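Local coordinates for hemolysin-related protein (Vibrio cholerae serotype O1, PDB 6MLT), which probably binds carbohydrate and helps the bacterium adhere, as a secreted, calcium-binding protein of the biofilm matrix, at residues 114-117 with 118-122; 161-165 with 166-170; 198-202 with 203-207. All coordinates share one frame; numbering follows the deposited sequence.

Interaction 1: 114-117 with 118-122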
# COMPACT_ATOMS: atom_id res chain seq x y z
N VAL A 114 14.75 -8.38 -14.08
CA VAL A 114 15.89 -7.53 -13.75
C VAL A 114 16.61 -8.13 -12.55
O VAL A 114 15.98 -8.45 -11.53
CB VAL A 114 15.46 -6.09 -13.45
CG1 VAL A 114 16.68 -5.17 -13.35
CG2 VAL A 114 14.50 -5.58 -14.51
N SER A 115 17.93 -8.26 -12.66
CA SER A 115 18.72 -8.82 -11.56
C SER A 115 20.18 -8.45 -11.75
O SER A 115 20.59 -7.94 -12.80
CB SER A 115 18.57 -10.34 -11.49
OG SER A 115 19.36 -10.97 -12.48
N THR A 116 20.98 -8.74 -10.72
CA THR A 116 22.43 -8.63 -10.83
C THR A 116 23.06 -9.55 -9.79
O THR A 116 22.36 -10.20 -9.00
CB THR A 116 22.89 -7.18 -10.66
OG1 THR A 116 24.25 -7.05 -11.10
CG2 THR A 116 22.78 -6.73 -9.21
N SER A 117 24.39 -9.62 -9.82
CA SER A 117 25.16 -10.33 -8.82
C SER A 117 26.44 -9.55 -8.56
O SER A 117 26.76 -8.58 -9.25
CB SER A 117 25.51 -11.75 -9.29
OG SER A 117 26.68 -11.72 -10.10
N ALA A 118 27.19 -9.99 -7.55
CA ALA A 118 28.48 -9.39 -7.26
C ALA A 118 29.54 -9.82 -8.26
O ALA A 118 30.65 -9.28 -8.23
CB ALA A 118 28.93 -9.75 -5.85
N LEU A 119 29.23 -10.78 -9.13
CA LEU A 119 30.19 -11.35 -10.06
C LEU A 119 30.13 -10.71 -11.45
O LEU A 119 30.97 -11.04 -12.29
CB LEU A 119 29.95 -12.86 -10.20
CG LEU A 119 29.78 -13.63 -8.89
CD1 LEU A 119 29.52 -15.10 -9.17
CD2 LEU A 119 31.00 -13.47 -8.00
N THR A 120 29.17 -9.83 -11.70
CA THR A 120 29.00 -9.18 -12.99
C THR A 120 29.04 -7.66 -12.83
O THR A 120 28.60 -7.13 -11.81
CB THR A 120 27.68 -9.57 -13.66
OG1 THR A 120 27.52 -8.85 -14.89
CG2 THR A 120 26.50 -9.24 -12.78
N PRO A 121 29.56 -6.94 -13.82
CA PRO A 121 29.49 -5.47 -13.78
C PRO A 121 28.18 -4.89 -14.30
O PRO A 121 28.06 -3.66 -14.37
CB PRO A 121 30.66 -5.05 -14.68
CG PRO A 121 30.86 -6.17 -15.62
CD PRO A 121 30.41 -7.43 -14.92
N TYR A 122 27.20 -5.73 -14.62
CA TYR A 122 25.97 -5.29 -15.27
C TYR A 122 24.74 -5.64 -14.45
O TYR A 122 24.69 -6.67 -13.77
CB TYR A 122 25.82 -5.94 -16.67
CG TYR A 122 26.83 -5.37 -17.62
CD1 TYR A 122 26.65 -4.11 -18.17
CD2 TYR A 122 27.99 -6.06 -17.94
CE1 TYR A 122 27.58 -3.57 -19.02
CE2 TYR A 122 28.93 -5.52 -18.78
CZ TYR A 122 28.72 -4.27 -19.32
OH TYR A 122 29.65 -3.71 -20.16
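The hydroxyl of Thr116 is held by two partners: OG1 donates to the backbone O of Tyr122 at 2.7 Å, and it also hydrogen-bonds NZ of Lys138. The bond to Tyr122 comes in from above that residue's carbonyl plane, 39° out of it. With OG1 anti to the backbone N (chi1 -165°), the hydroxyl is turned to where the returning chain passes. Thr120 comes against the same oxygen with its methyl, CG2 lying 3.6 Å from Thr116 OG1 as the two side chains cross at a slant.

The chain reverses through a type I beta turn from Ser117 to Thr120. Ser117 bonds across the turn: its OG accepts from the backbone N of Leu119 at 2.9 Å, and CB of Leu119 sits 3.5 Å from that same OG. Ser117 reaches the amide because its OG stands between the backbone N and the carbonyl carbon (chi1 84°). Thr120 OG1 likewise accepts from the backbone N of Tyr122, two residues ahead of it, at 3.1 Å, an ST turn.

This is the bend joining strand 112-115 to strand 122-126, the middle pair of a four-stranded antiparallel sheet in the FG-GAP-like, propeller-type part of the chain. Lys138 also bonds O of Thr120, tying the bend to the residue just after strand 132-137. Short hydroxyl side chains thus do much of the bonding here, and the lysine ammonium probably polarises the Thr116 hydroxyl, favouring its role as donor to Tyr122 O.

Interaction 2: 161-165 with 166-170. With NA (sodium ion), chain E.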
# COMPACT_ATOMS: atom_id res chain seq x y z
N GLU A 161 12.20 3.44 -14.51
CA GLU A 161 13.45 3.53 -13.78
C GLU A 161 13.64 2.30 -12.90
O GLU A 161 12.68 1.65 -12.46
CB GLU A 161 13.49 4.80 -12.93
CG GLU A 161 13.75 6.07 -13.75
CD GLU A 161 12.56 6.48 -14.61
OE1 GLU A 161 11.43 6.58 -14.06
OE2 GLU A 161 12.74 6.71 -15.83
N ILE A 162 14.91 1.99 -12.64
CA ILE A 162 15.33 0.82 -11.88
C ILE A 162 16.06 1.32 -10.65
O ILE A 162 17.10 1.98 -10.77
CB ILE A 162 16.22 -0.10 -12.74
CG1 ILE A 162 15.44 -0.61 -13.95
CG2 ILE A 162 16.77 -1.26 -11.94
CD1 ILE A 162 16.32 -1.22 -15.04
N LEU A 163 15.51 1.04 -9.47
CA LEU A 163 16.09 1.47 -8.20
C LEU A 163 16.89 0.30 -7.63
O LEU A 163 16.31 -0.66 -7.13
CB LEU A 163 15.00 1.92 -7.23
CG LEU A 163 13.81 2.70 -7.79
CD1 LEU A 163 12.84 3.03 -6.65
CD2 LEU A 163 14.24 3.95 -8.49
N ALA A 164 18.21 0.40 -7.69
CA ALA A 164 19.10 -0.69 -7.30
C ALA A 164 19.96 -0.27 -6.12
O ALA A 164 19.88 0.86 -5.62
CB ALA A 164 19.96 -1.14 -8.48
N ALA A 165 20.84 -1.18 -5.70
CA ALA A 165 21.58 -0.99 -4.45
C ALA A 165 22.59 0.15 -4.54
O ALA A 165 22.94 0.74 -3.51
CB ALA A 165 22.30 -2.28 -4.06
N ASP A 166 23.10 0.44 -5.74
CA ASP A 166 24.18 1.40 -5.91
C ASP A 166 23.78 2.63 -6.71
O ASP A 166 24.65 3.45 -7.03
CB ASP A 166 25.38 0.73 -6.56
CG ASP A 166 25.08 0.18 -7.97
OD1 ASP A 166 23.89 0.14 -8.40
OD2 ASP A 166 26.04 -0.22 -8.65
N GLY A 167 22.51 2.77 -7.05
CA GLY A 167 22.06 3.91 -7.82
C GLY A 167 20.71 3.66 -8.45
O GLY A 167 20.07 2.62 -8.25
N VAL A 168 20.29 4.65 -9.23
CA VAL A 168 19.03 4.63 -9.96
C VAL A 168 19.36 4.66 -11.44
O VAL A 168 20.18 5.47 -11.88
CB VAL A 168 18.13 5.82 -9.58
CG1 VAL A 168 16.89 5.88 -10.47
CG2 VAL A 168 17.76 5.72 -8.11
N TYR A 169 18.70 3.79 -12.20
CA TYR A 169 18.99 3.57 -13.60
C TYR A 169 17.73 3.77 -14.44
O TYR A 169 16.61 3.51 -13.99
CB TYR A 169 19.51 2.15 -13.83
CG TYR A 169 20.76 1.79 -13.06
CD1 TYR A 169 20.70 1.52 -11.69
CD2 TYR A 169 22.00 1.72 -13.69
CE1 TYR A 169 21.85 1.19 -10.98
CE2 TYR A 169 23.13 1.39 -13.00
CZ TYR A 169 23.05 1.13 -11.64
OH TYR A 169 24.20 0.80 -10.96
N SER A 170 17.94 4.22 -15.67
CA SER A 170 16.91 4.25 -16.70
C SER A 170 17.03 3.00 -17.55
O SER A 170 18.13 2.62 -17.96
CB SER A 170 17.06 5.49 -17.58
OG SER A 170 16.43 5.30 -18.83
NA NA E . 10.48 7.56 -16.02
O HOH W 1 13.73 5.07 -17.90
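A beta hairpin with a sodium ion at its open end forms the middle of a four-stranded antiparallel sheet, consistent with a blade of a beta-propeller. Ile162 and Tyr169 form a regular hydrogen-bonded pair: Ile162 N to Tyr169 O at 2.7 Å, and Tyr169 N back to Ile162 O at 2.8 Å, the latter in the carbonyl plane. Nearer the bend, Ala164 N meets Gly167 O at 2.9 Å. Gly167 has a phi of 162°, a backbone setting that suits glycine.

On the face carrying Leu163 and Val168, the two lie side by side and point the same way, CD2 of Leu163 touching CG1 of Val168 at 3.8 Å. Tyr169 lies on the other face. Its ring has Ile162 O at its edge and CE1 3.9 Å from the Ala164 methyl, while its OH donates to Asp166 OD1 from above the carboxylate plane. The phenol oxygen also accepts from Ser139 N, and Asp166 OD2 takes Ala140 N, so this pair clasps the neighbouring loop.

Glu161 bends at chi2 (72°) to bring its carboxylate to the sodium, which OE1 and OE2 both bind at 2.4 Å. Asp153, Asn155, Asp157 and the backbone O of Asn159 complete the site, and OE1 also accepts from Ile154 N. Water 1 donates to Glu161 OE2 and accepts from Ser170 OG, linking the site to the second strand.

Strand 150-152 flanks Glu161 and Leu163, and strand 174-178 flanks Val168, while Ile162 and Tyr169 pack across onto strands 122-126 and 132-137 of the adjoining sheet.

Interaction 3: 198-202 with 203-207; sequences VFANG and TLYQN
The ring of Tyr205 carries the Thr203 methyl on one face, CG2 3.4 Å above the plane and displaced toward the rim. Along its edge lie Val198 O, 3.5 Å from CD1 of Tyr205, and water 2, which sits in the ring plane and joins Tyr205 OH to Ala200 O. With CG anti to the carbonyl carbon (chi1 -49°), the phenol leans back obliquely toward Thr203, whose methyl covers it, and it meets the Phe177 ring with the planes at about 50°. Phe199, on the opposite face of the hairpin, holds its ring obliquely against the backbone, CD1 3.6 Å from Thr203 O. Beside it Leu204 touches CB of Phe199 through CD1 at 3.8 Å.

These residues belong to a tight two-residue beta hairpin closed by a type I' turn from Ala200 to Thr203. Asn201 and Gly202 occupy the corner with positive phi, a backbone setting that at Gly202 suits glycine. Val198 and Tyr205 form one hydrogen-bonded pair, with Tyr205 N to Val198 O nearly straight at 176°. Ala200 and Thr203 form the next, Thr203 N reaching Ala200 O at 3.1 Å from well above its carbonyl plane. The hairpin is the middle of a four-stranded antiparallel sheet with strands 185-188 and 211-214 outside it, consistent with a propeller blade.

Water 3 spans the turn, donating to Asn201 O and to Thr203 OG1; that hydroxyl is also hydrogen-bonded to Gln214 OE1. Asn201 bonds outside the hairpin, its OD1 accepting from Val221 N. The Phe199 side chain touches Leu237 and Val239 of strand 236-241, in the next sheet.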
# COMPACT_ATOMS: atom_id res chain seq x y z
N VAL A 198 13.24 9.14 -4.09
CA VAL A 198 13.84 7.83 -3.87
C VAL A 198 14.33 7.77 -2.43
O VAL A 198 15.12 8.62 -2.00
CB VAL A 198 14.99 7.56 -4.86
CG1 VAL A 198 15.63 6.21 -4.57
CG2 VAL A 198 14.49 7.60 -6.29
N PHE A 199 13.88 6.77 -1.69
CA PHE A 199 14.30 6.56 -0.31
C PHE A 199 15.17 5.31 -0.25
O PHE A 199 14.71 4.22 -0.60
CB PHE A 199 13.11 6.42 0.63
CG PHE A 199 13.51 6.26 2.06
CD1 PHE A 199 13.92 7.35 2.80
CD2 PHE A 199 13.52 5.00 2.66
CE1 PHE A 199 14.30 7.20 4.12
CE2 PHE A 199 13.91 4.85 3.97
CZ PHE A 199 14.30 5.95 4.71
N ALA A 200 16.41 5.48 0.22
CA ALA A 200 17.35 4.37 0.25
C ALA A 200 18.30 4.57 1.43
O ALA A 200 18.99 5.59 1.51
CB ALA A 200 18.13 4.27 -1.07
N ASN A 201 18.31 3.59 2.34
CA ASN A 201 19.23 3.57 3.47
C ASN A 201 19.17 4.87 4.27
O ASN A 201 20.19 5.46 4.63
CB ASN A 201 20.65 3.28 3.00
CG ASN A 201 21.60 2.93 4.13
OD1 ASN A 201 21.19 2.81 5.29
ND2 ASN A 201 22.86 2.76 3.80
N GLY A 202 17.94 5.32 4.55
CA GLY A 202 17.73 6.48 5.39
C GLY A 202 17.75 7.81 4.67
O GLY A 202 17.35 8.82 5.27
N THR A 203 18.21 7.86 3.42
CA THR A 203 18.31 9.11 2.69
C THR A 203 17.17 9.23 1.68
O THR A 203 16.91 8.29 0.93
CB THR A 203 19.65 9.20 1.95
OG1 THR A 203 20.72 9.07 2.88
CG2 THR A 203 19.78 10.54 1.24
N LEU A 204 16.52 10.39 1.66
CA LEU A 204 15.53 10.71 0.64
C LEU A 204 16.19 11.61 -0.41
O LEU A 204 16.71 12.68 -0.08
CB LEU A 204 14.30 11.40 1.23
CG LEU A 204 13.12 11.49 0.25
CD1 LEU A 204 12.52 10.11 0.02
CD2 LEU A 204 12.06 12.46 0.74
N TYR A 205 16.17 11.16 -1.66
CA TYR A 205 16.67 11.91 -2.80
C TYR A 205 15.53 12.32 -3.71
O TYR A 205 14.55 11.58 -3.88
CB TYR A 205 17.66 11.08 -3.64
CG TYR A 205 18.77 10.37 -2.90
CD1 TYR A 205 18.60 9.07 -2.45
CD2 TYR A 205 20.00 10.98 -2.73
CE1 TYR A 205 19.63 8.41 -1.80
CE2 TYR A 205 21.04 10.32 -2.08
CZ TYR A 205 20.84 9.04 -1.62
OH TYR A 205 21.86 8.38 -0.97
N GLN A 206 15.67 13.48 -4.34
CA GLN A 206 14.90 13.75 -5.55
C GLN A 206 15.32 12.76 -6.63
O GLN A 206 16.36 12.10 -6.53
CB GLN A 206 15.09 15.19 -6.02
CG GLN A 206 14.49 16.21 -5.07
CD GLN A 206 14.54 17.63 -5.61
OE1 GLN A 206 15.60 18.12 -6.00
NE2 GLN A 206 13.40 18.29 -5.63
N ASN A 207 14.50 12.63 -7.67
CA ASN A 207 14.78 11.60 -8.65
C ASN A 207 15.95 11.96 -9.57
O ASN A 207 16.35 11.12 -10.38
CB ASN A 207 13.53 11.26 -9.47
CG ASN A 207 12.90 12.46 -10.15
OD1 ASN A 207 13.58 13.44 -10.48
ND2 ASN A 207 11.60 12.38 -10.38
O HOH W 2 21.36 6.02 -0.06
O HOH W 3 22.23 6.91 3.45

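The three contacts follow one another along the chain, each at the middle bend of its own four-stranded sheet. Interactions 1 and 2 have centres about 13 Å apart and meet through Val114 CG1 and Ile162 CG2 at 4.2 Å. Interactions 2 and 3 are closer, about 11 Å between centres, with Val168 CG2 on Val198 CG1 at 4.2 Å. Interactions 1 and 3 do not touch; their centres are about 22 Å apart, with interaction 2 bridging them. Of the three, interaction 2 supplies a sodium ligand, Glu161; in interaction 3 the Leu204 side chain is about 8 Å from a bound sodium. Asn207 ND2 donates to O of Ile154, whose N donates to OE1 of Glu161.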